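NAD-dependent deacetylase 2 (Archaeoglobus fulgidus, PDB 1S7G) removes acetyl groups from protein lysines using NAD, including the N-terminal lysine of the archaeal chromatin protein Alba, and so represses transcription. Local coordinates at the interface of chains A and B and the interface of chains A and C. Coordinates in Å, arbitrary orientation; residue numbers count along the deposited sequence, not the author numbering. Chains: chain A/B/C, NAD-dependent deacetylase 2.

Chain A touches two other copies of the sirtuin here, chain B in contacts 1 and 2 and chain C in contact 3. Contacts 1 and 2 are neighbouring patches of one interface, with centres of their C-alpha atoms about 9 Å apart, and B:Met222 takes part in both. The C-alpha centre of contact 3 is about 14 Å from that of contact 2 and about 18 Å from that of contact 1. Contact 1 is centred about 7 Å from A:His118, so this packing reaches the active-site region of chain A. The deposited assembly holds five copies, which may or may not be the form in the cell.

Contact 1: the interface of chains A and B. Residues chain A 169, 197; chain B 195, 222.
A:Tyr197 and A:Leu169 of chain A receive B:Val195 and B:Met222 of chain B. All four residues sit in loops. The side chain of A:Tyr197 can be followed outward. Its CB lies 3.9 Å from B:Val195 CG2. The ring carbons CG and CD2 then rest near the same methyl. Further out, A:Tyr197 CE2 is 3.6 Å from B:Val195 CG1. CZ is near CG1 too, and the phenol oxygen OH at the tip is 4.1 Å from B:Val195 CG1. The two methyls of the valine thus share the length of the ring. CG1 lies over one face, displaced toward the rim, in a CH-pi contact. The two side chains cross at about a right angle. With chi1 at -178° the tyrosine ring swings away from its own backbone N and over to the valine.

B:Met222 meets the other part of the patch. Its chain runs straight to SD and then bends at chi3 (-52°). This turns the CE methyl toward A:Leu169, and the two side chains meet tip to tip. B:Met222 CE is 3.5 Å from A:Leu169 CD1, a snug fit. The same methyl lies 3.3 Å from the backbone O of A:Tyr197. The patch is an apolar part of a sirtuin-to-sirtuin interface. It holds loops of chain B against chain A near the active-site region, though the pairing may not be the biological one.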
ATOM      1  N   LEU A 169      -3.874 -15.139  -5.952  1.00 33.03           N
ATOM      2  CA  LEU A 169      -4.233 -13.759  -5.650  1.00 33.41           C
ATOM      3  C   LEU A 169      -3.180 -12.854  -6.281  1.00 30.49           C
ATOM      4  O   LEU A 169      -2.055 -13.278  -6.508  1.00 31.19           O
ATOM      5  CB  LEU A 169      -4.262 -13.547  -4.136  1.00 33.95           C
ATOM      6  CG  LEU A 169      -5.396 -14.297  -3.427  1.00 37.72           C
ATOM      7  CD1 LEU A 169      -5.259 -14.162  -1.920  1.00 39.38           C
ATOM      8  CD2 LEU A 169      -6.736 -13.742  -3.890  1.00 37.60           C
ATOM      9  N   TYR A 197      -8.447 -16.070   4.261  1.00 26.58           N
ATOM     10  CA  TYR A 197      -7.241 -15.332   3.919  1.00 26.13           C
ATOM     11  C   TYR A 197      -7.457 -14.644   2.578  1.00 25.29           C
ATOM     12  O   TYR A 197      -8.046 -15.230   1.676  1.00 25.64           O
ATOM     13  CB  TYR A 197      -6.052 -16.289   3.822  1.00 26.37           C
ATOM     14  CG  TYR A 197      -4.741 -15.604   3.521  1.00 25.63           C
ATOM     15  CD1 TYR A 197      -3.855 -15.264   4.544  1.00 26.73           C
ATOM     16  CD2 TYR A 197      -4.380 -15.297   2.208  1.00 26.63           C
ATOM     17  CE1 TYR A 197      -2.630 -14.634   4.262  1.00 24.92           C
ATOM     18  CE2 TYR A 197      -3.166 -14.673   1.916  1.00 27.26           C
ATOM     19  CZ  TYR A 197      -2.298 -14.347   2.947  1.00 26.45           C
ATOM     20  OH  TYR A 197      -1.087 -13.758   2.649  1.00 32.51           O
TER
ATOM     21  N   VAL B 195      -2.316 -21.330   1.132  1.00 31.12           N
ATOM     22  CA  VAL B 195      -1.891 -19.990   0.758  1.00 31.93           C
ATOM     23  C   VAL B 195      -0.465 -19.965   0.233  1.00 32.85           C
ATOM     24  O   VAL B 195      -0.183 -19.328  -0.778  1.00 33.37           O
ATOM     25  CB  VAL B 195      -1.976 -19.020   1.951  1.00 33.04           C
ATOM     26  CG1 VAL B 195      -1.283 -17.701   1.603  1.00 33.64           C
ATOM     27  CG2 VAL B 195      -3.430 -18.768   2.309  1.00 32.23           C
ATOM     28  N   MET B 222      -9.967 -20.572   0.691  1.00 30.15           N
ATOM     29  CA  MET B 222     -10.450 -20.034  -0.566  1.00 33.82           C
ATOM     30  C   MET B 222     -10.795 -21.136  -1.568  1.00 34.30           C
ATOM     31  O   MET B 222     -11.686 -20.969  -2.400  1.00 36.27           O
ATOM     32  CB  MET B 222      -9.381 -19.121  -1.168  1.00 39.19           C
ATOM     33  CG  MET B 222      -9.896 -18.161  -2.228  1.00 48.38           C
ATOM     34  SD  MET B 222      -8.580 -17.109  -2.922  1.00 56.78           S
ATOM     35  CE  MET B 222      -7.842 -16.432  -1.405  1.00 51.97           C
TER

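Contact 2: the interface of chains A and B. Residues chain A 165-166; chain B 204, 222, 225.
A:Gly166 has a positive phi (91°, psi -14°), a conformation that glycine adopts readily, and its backbone lies against the ring of B:Tyr204. Both chains are copies of a class III sirtuin, and this is a second patch of their shared interface. A:Phe165 and A:Gly166 belong to a loop of chain A. B:Tyr204 stands on helix 202-208 of chain B, and B:Pro225 on the 3-10 helix 224-226.

A:Gly166 CA sits over the centre of the tyrosine ring, 3.5 Å from its centroid, in a CH-pi contact. The backbone N of A:Gly166 is shifted toward the phenol end, 3.2 Å from B:Tyr204 CZ. At the tip of the tyrosine, OH is 3.5 Å from A:Phe165 CB. The two aromatic side chains cross at a slant.

A chi1 of -68° sends the ring of A:Phe165 away from its own carbonyl carbon and toward B:Met222 and B:Pro225. The far carbons CE1 and CZ meet chain B, whose atoms come from one side of the ring plane. A:Phe165 CE1 is 3.5 Å from the backbone O of B:Met222. A:Phe165 CZ is 3.7 Å from B:Pro225 CG, and these two side chains meet at about a right angle. Replacing B:Tyr204 with alanine would probably open a gap beneath A:Gly166 and take away the phenol oxygen that touches A:Phe165 CB.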
ATOM      1  N   PHE A 165     -11.411 -19.077  -9.192  1.00 28.09           N
ATOM      2  CA  PHE A 165     -10.853 -20.241  -8.504  1.00 27.84           C
ATOM      3  C   PHE A 165      -9.756 -20.812  -9.404  1.00 28.03           C
ATOM      4  O   PHE A 165      -9.849 -20.727 -10.635  1.00 26.85           O
ATOM      5  CB  PHE A 165     -11.913 -21.333  -8.298  1.00 26.89           C
ATOM      6  CG  PHE A 165     -13.003 -20.965  -7.331  1.00 27.76           C
ATOM      7  CD1 PHE A 165     -12.699 -20.542  -6.041  1.00 28.87           C
ATOM      8  CD2 PHE A 165     -14.340 -21.066  -7.703  1.00 26.70           C
ATOM      9  CE1 PHE A 165     -13.710 -20.221  -5.132  1.00 28.69           C
ATOM     10  CE2 PHE A 165     -15.362 -20.748  -6.801  1.00 29.10           C
ATOM     11  CZ  PHE A 165     -15.044 -20.323  -5.509  1.00 27.67           C
ATOM     12  N   GLY A 166      -8.724 -21.394  -8.807  1.00 27.55           N
ATOM     13  CA  GLY A 166      -7.672 -21.983  -9.619  1.00 28.94           C
ATOM     14  C   GLY A 166      -6.537 -21.037  -9.952  1.00 31.02           C
ATOM     15  O   GLY A 166      -5.489 -21.467 -10.427  1.00 32.43           O
TER
ATOM     16  N   TYR B 204      -5.741 -28.215  -7.205  1.00 32.41           N
ATOM     17  CA  TYR B 204      -6.321 -28.061  -8.534  1.00 32.01           C
ATOM     18  C   TYR B 204      -5.715 -29.057  -9.508  1.00 32.05           C
ATOM     19  O   TYR B 204      -6.414 -29.617 -10.355  1.00 31.81           O
ATOM     20  CB  TYR B 204      -6.124 -26.625  -9.025  1.00 32.72           C
ATOM     21  CG  TYR B 204      -7.072 -25.660  -8.337  1.00 35.28           C
ATOM     22  CD1 TYR B 204      -8.427 -25.637  -8.669  1.00 34.69           C
ATOM     23  CD2 TYR B 204      -6.631 -24.819  -7.314  1.00 33.89           C
ATOM     24  CE1 TYR B 204      -9.321 -24.808  -7.997  1.00 36.04           C
ATOM     25  CE2 TYR B 204      -7.520 -23.983  -6.630  1.00 34.08           C
ATOM     26  CZ  TYR B 204      -8.866 -23.988  -6.978  1.00 36.07           C
ATOM     27  OH  TYR B 204      -9.769 -23.199  -6.298  1.00 37.93           O
ATOM     28  N   MET B 222      -9.967 -20.572   0.691  1.00 30.15           N
ATOM     29  CA  MET B 222     -10.450 -20.034  -0.566  1.00 33.82           C
ATOM     30  C   MET B 222     -10.795 -21.136  -1.568  1.00 34.30           C
ATOM     31  O   MET B 222     -11.686 -20.969  -2.400  1.00 36.27           O
ATOM     32  CB  MET B 222      -9.381 -19.121  -1.168  1.00 39.19           C
ATOM     33  CG  MET B 222      -9.896 -18.161  -2.228  1.00 48.38           C
ATOM     34  SD  MET B 222      -8.580 -17.109  -2.922  1.00 56.78           S
ATOM     35  CE  MET B 222      -7.842 -16.432  -1.405  1.00 51.97           C
ATOM     36  N   PRO B 225     -14.530 -24.688  -2.025  1.00 32.68           N
ATOM     37  CA  PRO B 225     -15.528 -25.123  -3.004  1.00 33.67           C
ATOM     38  C   PRO B 225     -15.176 -26.311  -3.902  1.00 32.97           C
ATOM     39  O   PRO B 225     -16.053 -27.108  -4.213  1.00 33.09           O
ATOM     40  CB  PRO B 225     -15.800 -23.847  -3.803  1.00 34.71           C
ATOM     41  CG  PRO B 225     -15.663 -22.779  -2.748  1.00 34.59           C
ATOM     42  CD  PRO B 225     -14.390 -23.219  -2.047  1.00 33.10           C
TER

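Contact 3: the interface of chains A and C. Residues chain A 53, 57; chain C 175, 179.
Helix 53-58 of chain A meets helix 171-183 of chain C. Both chains are sirtuins of class III. A:Ile53 and A:Lys57 lie four residues apart on the first helix, and C:Phe175 and C:Glu179 four apart on the second.

A salt bridge links the two helices. The side-chain ammonium NZ of A:Lys57 gives a hydrogen bond of 2.6 Å to the carboxylate oxygen OE2 of C:Glu179. The other oxygen, C:Glu179 OE1, is 3.0 Å from A:Lys57 NZ. NZ sits above the carboxylate, near both oxygens, rather than in its plane; its approach to OE2 is 62° out of that plane. The lysine is extended beyond CG, while the glutamate bends at chi2 (-58°). The two side chains approach from opposite directions.

C:Phe175 lies beside this bridge. Within chain C, CG of C:Glu179 covers one face of the phenylalanine ring near its rim, which should help to position the carboxylate. The ring carbon C:Phe175 CE2 is 3.5 Å from A:Lys57 NZ. Toward chain A, the CE2 and CZ end of the ring meets the isoleucine methyl, with A:Ile53 CD1 4.0 Å from C:Phe175 CE2.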
ATOM      1  N   ILE A  53     -10.782 -20.674 -13.477  1.00 25.63           N
ATOM      2  CA  ILE A  53     -10.117 -20.338 -14.726  1.00 27.87           C
ATOM      3  C   ILE A  53     -10.208 -21.517 -15.688  1.00 31.16           C
ATOM      4  O   ILE A  53     -10.332 -21.340 -16.901  1.00 31.74           O
ATOM      5  CB  ILE A  53      -8.621 -19.981 -14.499  1.00 28.25           C
ATOM      6  CG1 ILE A  53      -7.943 -19.693 -15.840  1.00 28.82           C
ATOM      7  CG2 ILE A  53      -7.901 -21.136 -13.830  1.00 26.46           C
ATOM      8  CD1 ILE A  53      -8.526 -18.507 -16.576  1.00 34.21           C
ATOM      9  N   LYS A  57     -11.937 -21.421 -19.502  1.00 33.68           N
ATOM     10  CA  LYS A  57     -11.299 -21.786 -20.764  1.00 37.57           C
ATOM     11  C   LYS A  57     -12.027 -22.926 -21.472  1.00 37.45           C
ATOM     12  O   LYS A  57     -11.929 -23.077 -22.686  1.00 38.22           O
ATOM     13  CB  LYS A  57      -9.833 -22.167 -20.527  1.00 40.12           C
ATOM     14  CG  LYS A  57      -8.955 -20.987 -20.153  1.00 42.41           C
ATOM     15  CD  LYS A  57      -7.576 -21.439 -19.714  1.00 46.90           C
ATOM     16  CE  LYS A  57      -6.778 -20.266 -19.158  1.00 50.77           C
ATOM     17  NZ  LYS A  57      -5.566 -20.707 -18.409  1.00 52.65           N
TER
ATOM     18  N   PHE C 175       0.659 -15.076 -15.773  1.00 43.10           N
ATOM     19  CA  PHE C 175      -0.404 -15.905 -16.331  1.00 43.36           C
ATOM     20  C   PHE C 175      -0.520 -15.693 -17.823  1.00 42.81           C
ATOM     21  O   PHE C 175      -0.691 -16.644 -18.578  1.00 44.41           O
ATOM     22  CB  PHE C 175      -1.746 -15.586 -15.652  1.00 48.37           C
ATOM     23  CG  PHE C 175      -2.964 -15.965 -16.471  1.00 50.92           C
ATOM     24  CD1 PHE C 175      -3.488 -15.082 -17.418  1.00 51.91           C
ATOM     25  CD2 PHE C 175      -3.591 -17.200 -16.285  1.00 52.35           C
ATOM     26  CE1 PHE C 175      -4.618 -15.418 -18.169  1.00 53.39           C
ATOM     27  CE2 PHE C 175      -4.720 -17.550 -17.028  1.00 53.52           C
ATOM     28  CZ  PHE C 175      -5.238 -16.655 -17.974  1.00 55.83           C
ATOM     29  N   GLU C 179       0.004 -18.500 -20.806  1.00 33.14           N
ATOM     30  CA  GLU C 179      -1.095 -18.696 -21.746  1.00 34.36           C
ATOM     31  C   GLU C 179      -0.605 -18.372 -23.147  1.00 34.27           C
ATOM     32  O   GLU C 179      -1.045 -18.969 -24.129  1.00 33.59           O
ATOM     33  CB  GLU C 179      -2.277 -17.789 -21.393  1.00 37.16           C
ATOM     34  CG  GLU C 179      -2.973 -18.172 -20.105  1.00 43.34           C
ATOM     35  CD  GLU C 179      -3.504 -19.598 -20.138  1.00 47.50           C
ATOM     36  OE1 GLU C 179      -4.282 -19.920 -21.061  1.00 49.99           O
ATOM     37  OE2 GLU C 179      -3.142 -20.397 -19.243  1.00 48.97           O
TER